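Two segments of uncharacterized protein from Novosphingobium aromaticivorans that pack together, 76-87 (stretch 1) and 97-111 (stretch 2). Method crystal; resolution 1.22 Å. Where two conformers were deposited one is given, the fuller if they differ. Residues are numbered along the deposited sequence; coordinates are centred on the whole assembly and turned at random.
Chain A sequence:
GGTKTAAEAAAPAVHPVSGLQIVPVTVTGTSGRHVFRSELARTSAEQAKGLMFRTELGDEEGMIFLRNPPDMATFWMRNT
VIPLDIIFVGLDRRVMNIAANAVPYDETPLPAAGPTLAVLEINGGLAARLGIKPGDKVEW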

# COMPACT_ATOMS: atom_id res chain seq x y z
N TRP A 76 7.68 9.34 4.18
CA TRP A 76 9.10 9.17 4.46
C TRP A 76 9.33 7.84 5.18
O TRP A 76 8.38 7.14 5.47
CB TRP A 76 9.69 10.33 5.26
CG TRP A 76 9.21 10.49 6.68
CD1 TRP A 76 8.15 9.89 7.27
CD2 TRP A 76 9.80 11.35 7.67
NE1 TRP A 76 8.02 10.33 8.57
CE2 TRP A 76 9.04 11.22 8.84
CE3 TRP A 76 10.91 12.19 7.68
CZ2 TRP A 76 9.32 11.94 10.00
CZ3 TRP A 76 11.20 12.89 8.83
CH2 TRP A 76 10.41 12.75 9.98
N MSE A 77 10.60 7.52 5.45
CA MSE A 77 10.98 6.23 5.98
C MSE A 77 11.62 6.32 7.36
O MSE A 77 12.24 5.37 7.82
CB MSE A 77 11.88 5.51 4.98
CG MSE A 77 11.19 5.18 3.66
SE MSE A 77 9.83 3.80 3.80
CE MSE A 77 11.04 2.30 3.77
N ARG A 78 11.40 7.43 8.07
CA ARG A 78 11.83 7.50 9.46
C ARG A 78 11.27 6.28 10.23
O ARG A 78 10.09 5.94 10.09
CB ARG A 78 11.40 8.81 10.12
CG ARG A 78 11.80 8.89 11.61
CD ARG A 78 11.67 10.24 12.30
NE ARG A 78 12.78 11.13 11.99
CZ ARG A 78 12.94 12.34 12.53
NH1 ARG A 78 12.07 12.81 13.41
NH2 ARG A 78 13.99 13.08 12.19
N ASN A 79 12.14 5.63 11.02
CA ASN A 79 11.78 4.45 11.82
C ASN A 79 11.29 3.23 11.05
O ASN A 79 10.83 2.30 11.66
CB ASN A 79 10.75 4.79 12.91
CG ASN A 79 11.27 5.77 13.94
OD1 ASN A 79 12.46 5.70 14.32
ND2 ASN A 79 10.41 6.65 14.42
N THR A 80 11.42 3.25 9.73
CA THR A 80 11.00 2.13 8.90
C THR A 80 12.23 1.31 8.55
O THR A 80 13.18 1.81 7.95
CB THR A 80 10.20 2.60 7.68
OG1 THR A 80 9.11 3.42 8.16
CG2 THR A 80 9.67 1.44 6.86
N VAL A 81 12.16 0.05 8.96
CA VAL A 81 13.27 -0.89 8.95
C VAL A 81 13.39 -1.70 7.66
O VAL A 81 14.48 -2.15 7.28
CB VAL A 81 13.08 -1.89 10.14
CG1 VAL A 81 14.19 -2.92 10.20
CG2 VAL A 81 12.92 -1.11 11.45
N ILE A 82 12.25 -1.90 7.00
CA ILE A 82 12.19 -2.71 5.80
C ILE A 82 11.96 -1.82 4.59
O ILE A 82 11.27 -0.79 4.69
CB ILE A 82 11.10 -3.81 5.90
CG1 ILE A 82 9.70 -3.22 6.07
CG2 ILE A 82 11.43 -4.77 7.04
CD1 ILE A 82 8.57 -4.25 5.95
N PRO A 83 12.57 -2.15 3.44
CA PRO A 83 12.34 -1.36 2.25
C PRO A 83 10.91 -1.56 1.74
O PRO A 83 10.34 -2.65 1.91
CB PRO A 83 13.40 -1.87 1.26
CG PRO A 83 13.66 -3.24 1.68
CD PRO A 83 13.51 -3.26 3.19
N LEU A 84 10.35 -0.53 1.14
CA LEU A 84 8.95 -0.56 0.70
C LEU A 84 8.81 0.06 -0.67
O LEU A 84 9.56 0.97 -1.04
CB LEU A 84 8.07 0.24 1.67
CG LEU A 84 7.96 -0.32 3.08
CD1 LEU A 84 7.24 0.70 4.00
CD2 LEU A 84 7.27 -1.67 3.10
N ASP A 85 7.81 -0.40 -1.41
CA ASP A 85 7.29 0.31 -2.56
C ASP A 85 6.00 1.01 -2.10
O ASP A 85 5.12 0.41 -1.47
CB ASP A 85 6.96 -0.64 -3.71
CG ASP A 85 8.18 -1.21 -4.40
OD1 ASP A 85 9.32 -0.84 -4.06
OD2 ASP A 85 7.98 -2.04 -5.33
N ILE A 86 5.92 2.31 -2.41
CA ILE A 86 4.81 3.15 -1.99
C ILE A 86 4.00 3.53 -3.23
O ILE A 86 4.46 4.27 -4.09
CB ILE A 86 5.28 4.38 -1.20
CG1 ILE A 86 6.24 3.97 -0.06
CG2 ILE A 86 4.09 5.14 -0.61
CD1 ILE A 86 6.68 5.13 0.86
N ILE A 87 2.79 2.98 -3.31
CA ILE A 87 1.94 3.09 -4.48
C ILE A 87 0.84 4.09 -4.19
O ILE A 87 -0.01 3.87 -3.33
CB ILE A 87 1.34 1.69 -4.80
CG1 ILE A 87 2.44 0.63 -5.03
CG2 ILE A 87 0.36 1.79 -5.97
CD1 ILE A 87 1.96 -0.81 -4.99
N ASN A 97 1.53 7.09 -9.32
CA ASN A 97 2.96 7.02 -9.28
C ASN A 97 3.36 6.07 -8.15
O ASN A 97 2.56 5.75 -7.24
CB ASN A 97 3.63 8.40 -9.09
CG ASN A 97 3.39 9.03 -7.73
OD1 ASN A 97 2.24 9.32 -7.36
ND2 ASN A 97 4.47 9.28 -7.00
N ILE A 98 4.59 5.58 -8.23
CA ILE A 98 5.13 4.64 -7.27
C ILE A 98 6.48 5.19 -6.80
O ILE A 98 7.32 5.54 -7.63
CB ILE A 98 5.32 3.24 -7.92
CG1 ILE A 98 3.98 2.69 -8.49
CG2 ILE A 98 5.94 2.27 -6.89
CD1 ILE A 98 4.13 1.41 -9.27
N ALA A 99 6.68 5.24 -5.49
CA ALA A 99 8.01 5.48 -4.92
C ALA A 99 8.60 4.10 -4.67
O ALA A 99 8.27 3.46 -3.67
CB ALA A 99 7.96 6.30 -3.64
N ALA A 100 9.35 3.60 -5.66
CA ALA A 100 9.89 2.25 -5.61
C ALA A 100 11.14 2.22 -4.74
O ALA A 100 11.96 3.16 -4.77
CB ALA A 100 10.21 1.72 -7.01
N ASN A 101 11.30 1.14 -4.01
CA ASN A 101 12.52 0.93 -3.23
C ASN A 101 12.82 2.11 -2.29
O ASN A 101 13.96 2.53 -2.14
CB ASN A 101 13.71 0.59 -4.15
CG ASN A 101 13.39 -0.52 -5.07
OD1 ASN A 101 13.40 -0.36 -6.32
ND2 ASN A 101 13.08 -1.64 -4.52
N ALA A 102 11.77 2.60 -1.64
CA ALA A 102 11.95 3.53 -0.55
C ALA A 102 12.92 2.89 0.45
O ALA A 102 12.87 1.70 0.71
CB ALA A 102 10.60 3.89 0.09
N VAL A 103 13.83 3.70 0.98
CA VAL A 103 15.01 3.19 1.69
C VAL A 103 14.80 3.27 3.23
O VAL A 103 14.40 4.32 3.74
CB VAL A 103 16.23 4.05 1.28
CG1 VAL A 103 17.49 3.70 2.09
CG2 VAL A 103 16.51 3.94 -0.19
N PRO A 104 15.07 2.17 3.96
CA PRO A 104 14.97 2.21 5.40
C PRO A 104 15.63 3.43 6.03
O PRO A 104 16.74 3.79 5.66
CB PRO A 104 15.64 0.91 5.84
CG PRO A 104 15.37 -0.02 4.70
CD PRO A 104 15.49 0.84 3.49
N TYR A 105 14.91 4.08 6.93
CA TYR A 105 15.40 5.21 7.73
C TYR A 105 15.57 6.51 6.94
O TYR A 105 15.85 7.55 7.55
CB TYR A 105 16.69 4.87 8.49
CG TYR A 105 16.62 3.54 9.18
CD1 TYR A 105 15.80 3.38 10.30
CD2 TYR A 105 17.30 2.42 8.69
CE1 TYR A 105 15.68 2.17 10.92
CE2 TYR A 105 17.20 1.19 9.33
CZ TYR A 105 16.37 1.07 10.44
OH TYR A 105 16.27 -0.13 11.12
N ASP A 106 15.33 6.50 5.63
CA ASP A 106 15.55 7.66 4.80
C ASP A 106 14.45 8.70 5.04
O ASP A 106 13.26 8.44 4.85
CB ASP A 106 15.59 7.21 3.33
CG ASP A 106 15.95 8.30 2.34
OD1 ASP A 106 16.25 9.44 2.75
OD2 ASP A 106 15.91 7.97 1.13
N GLU A 107 14.87 9.91 5.41
CA GLU A 107 13.93 11.00 5.68
C GLU A 107 13.56 11.84 4.44
O GLU A 107 12.73 12.73 4.55
CB GLU A 107 14.45 11.86 6.82
CG GLU A 107 14.55 11.00 8.08
CD GLU A 107 15.03 11.71 9.30
OE1 GLU A 107 15.10 12.95 9.30
OE2 GLU A 107 15.29 11.01 10.30
N THR A 108 14.11 11.49 3.28
CA THR A 108 13.79 12.16 2.04
C THR A 108 12.28 12.07 1.77
O THR A 108 11.70 11.00 1.89
CB THR A 108 14.51 11.50 0.85
OG1 THR A 108 15.92 11.46 1.13
CG2 THR A 108 14.25 12.26 -0.45
N PRO A 109 11.64 13.20 1.42
CA PRO A 109 10.20 13.14 1.18
C PRO A 109 9.91 12.37 -0.09
O PRO A 109 10.63 12.50 -1.10
CB PRO A 109 9.80 14.61 1.04
CG PRO A 109 11.08 15.32 0.69
CD PRO A 109 12.16 14.57 1.37
N LEU A 110 8.81 11.64 -0.06
CA LEU A 110 8.36 10.82 -1.18
C LEU A 110 6.95 11.28 -1.51
O LEU A 110 5.99 10.86 -0.89
CB LEU A 110 8.36 9.34 -0.78
CG LEU A 110 9.70 8.83 -0.26
CD1 LEU A 110 9.49 7.44 0.31
CD2 LEU A 110 10.78 8.88 -1.38
N PRO A 111 6.82 12.19 -2.49
CA PRO A 111 5.52 12.80 -2.75
C PRO A 111 4.66 12.03 -3.72
O PRO A 111 5.15 11.45 -4.70
CB PRO A 111 5.89 14.14 -3.38
CG PRO A 111 7.20 13.87 -4.03
CD PRO A 111 7.91 12.92 -3.15

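The most unusual feature of this contact is a beta bulge whose extra residue is held by a side chain. The strands around Leu-84 to Ile-87 and Asn-97 to Ala-100 run antiparallel, their axes 166° apart and 4.6 Å at closest approach, yet the register shifts by one residue between the Leu-84/Ala-102 pair and the Ile-86/Ala-99 pair. One residue, Asp-85, therefore faces two, Ala-100 and Asn-101. Asn-101 N lies 3.4 Å from Leu-84 O, but the angle is too poor for a hydrogen bond. Instead, Asn-101 N donates to Asp-85 OD1 at 2.8 Å with an N-H...O angle of 176°, almost perfectly linear. The Asp-85 CA-to-CB bond points sideways, and chi1 of -72° (m) brings the carboxylate nearer to the other stretch. Asn-101 itself has phi/psi of 54/43, a left-handed conformation consistent with the corner the chain turns here.

On one side of the bulge the ladder is regular. Ile-86 N to Ala-99 O measures 2.9 Å at 168°, and Ala-99 N to Ile-86 O measures 2.8 Å at 158°, as expected of an antiparallel hydrogen-bonded pair. CA-H...O contacts supplement it, with Asp-85 CA 3.5 Å from Ala-99 O and Ile-98 CA 3.3 Å from Ile-86 O. Beyond the bulge the bonding is poorer: Leu-84 N to Ala-102 O is long at 3.4 Å and weak, while Ala-102 N to Leu-84 O is short at 2.8 Å but weak because its angle is only 130°.

Side chains follow the pairing. Ile-86, Ala-99 and Ala-102 share a face of the sheet, where Ile-86 CB lies 4.1 Å from Ala-99 CB and Ile-86 CD1 lies 4.2 Å from Ala-102 CB. Ile-86 CD1 also reaches Leu-110 CD1 at 3.7 Å, so Ile-86 links the first strand to the chain after the corner. The selenomethionine Met-77 joins the cluster: its CB points toward the other stretch, and Met-77 SE sits 3.8 Å from Ala-102 CB. Ile-87 and Ile-98 meet on the other face, with Ile-87 CG1 4.3 Å from Ile-98 CG2.

Farther along, two type II turns, Met-77 to Thr-80 and Val-103 to Asp-106, interlock through their backbones. Met-77 N donates to Asp-106 O at 2.9 Å and 144°. Tyr-105 N makes two weak bonds, to Met-77 O at 3.1 Å and to Thr-80 O at 3.0 Å, their angles of 121° and 129° reflecting an N-H shared between both acceptors. Thr-80 O also lies over one face of the Tyr-105 ring.

Both exposed, Arg-78 and Glu-107 form a salt bridge, with Arg-78 NE, in the one given of two deposited conformers, 3.0 Å from Glu-107 OE2. Arg-78 NH2 adds weak bonds of 3.1 Å to both Glu-107 OE1 and Glu-107 OE2. Glu-107 OE2 approaches the guanidinium edge near its plane, where the N-H bonds point, so charge attraction and hydrogen bonding act together.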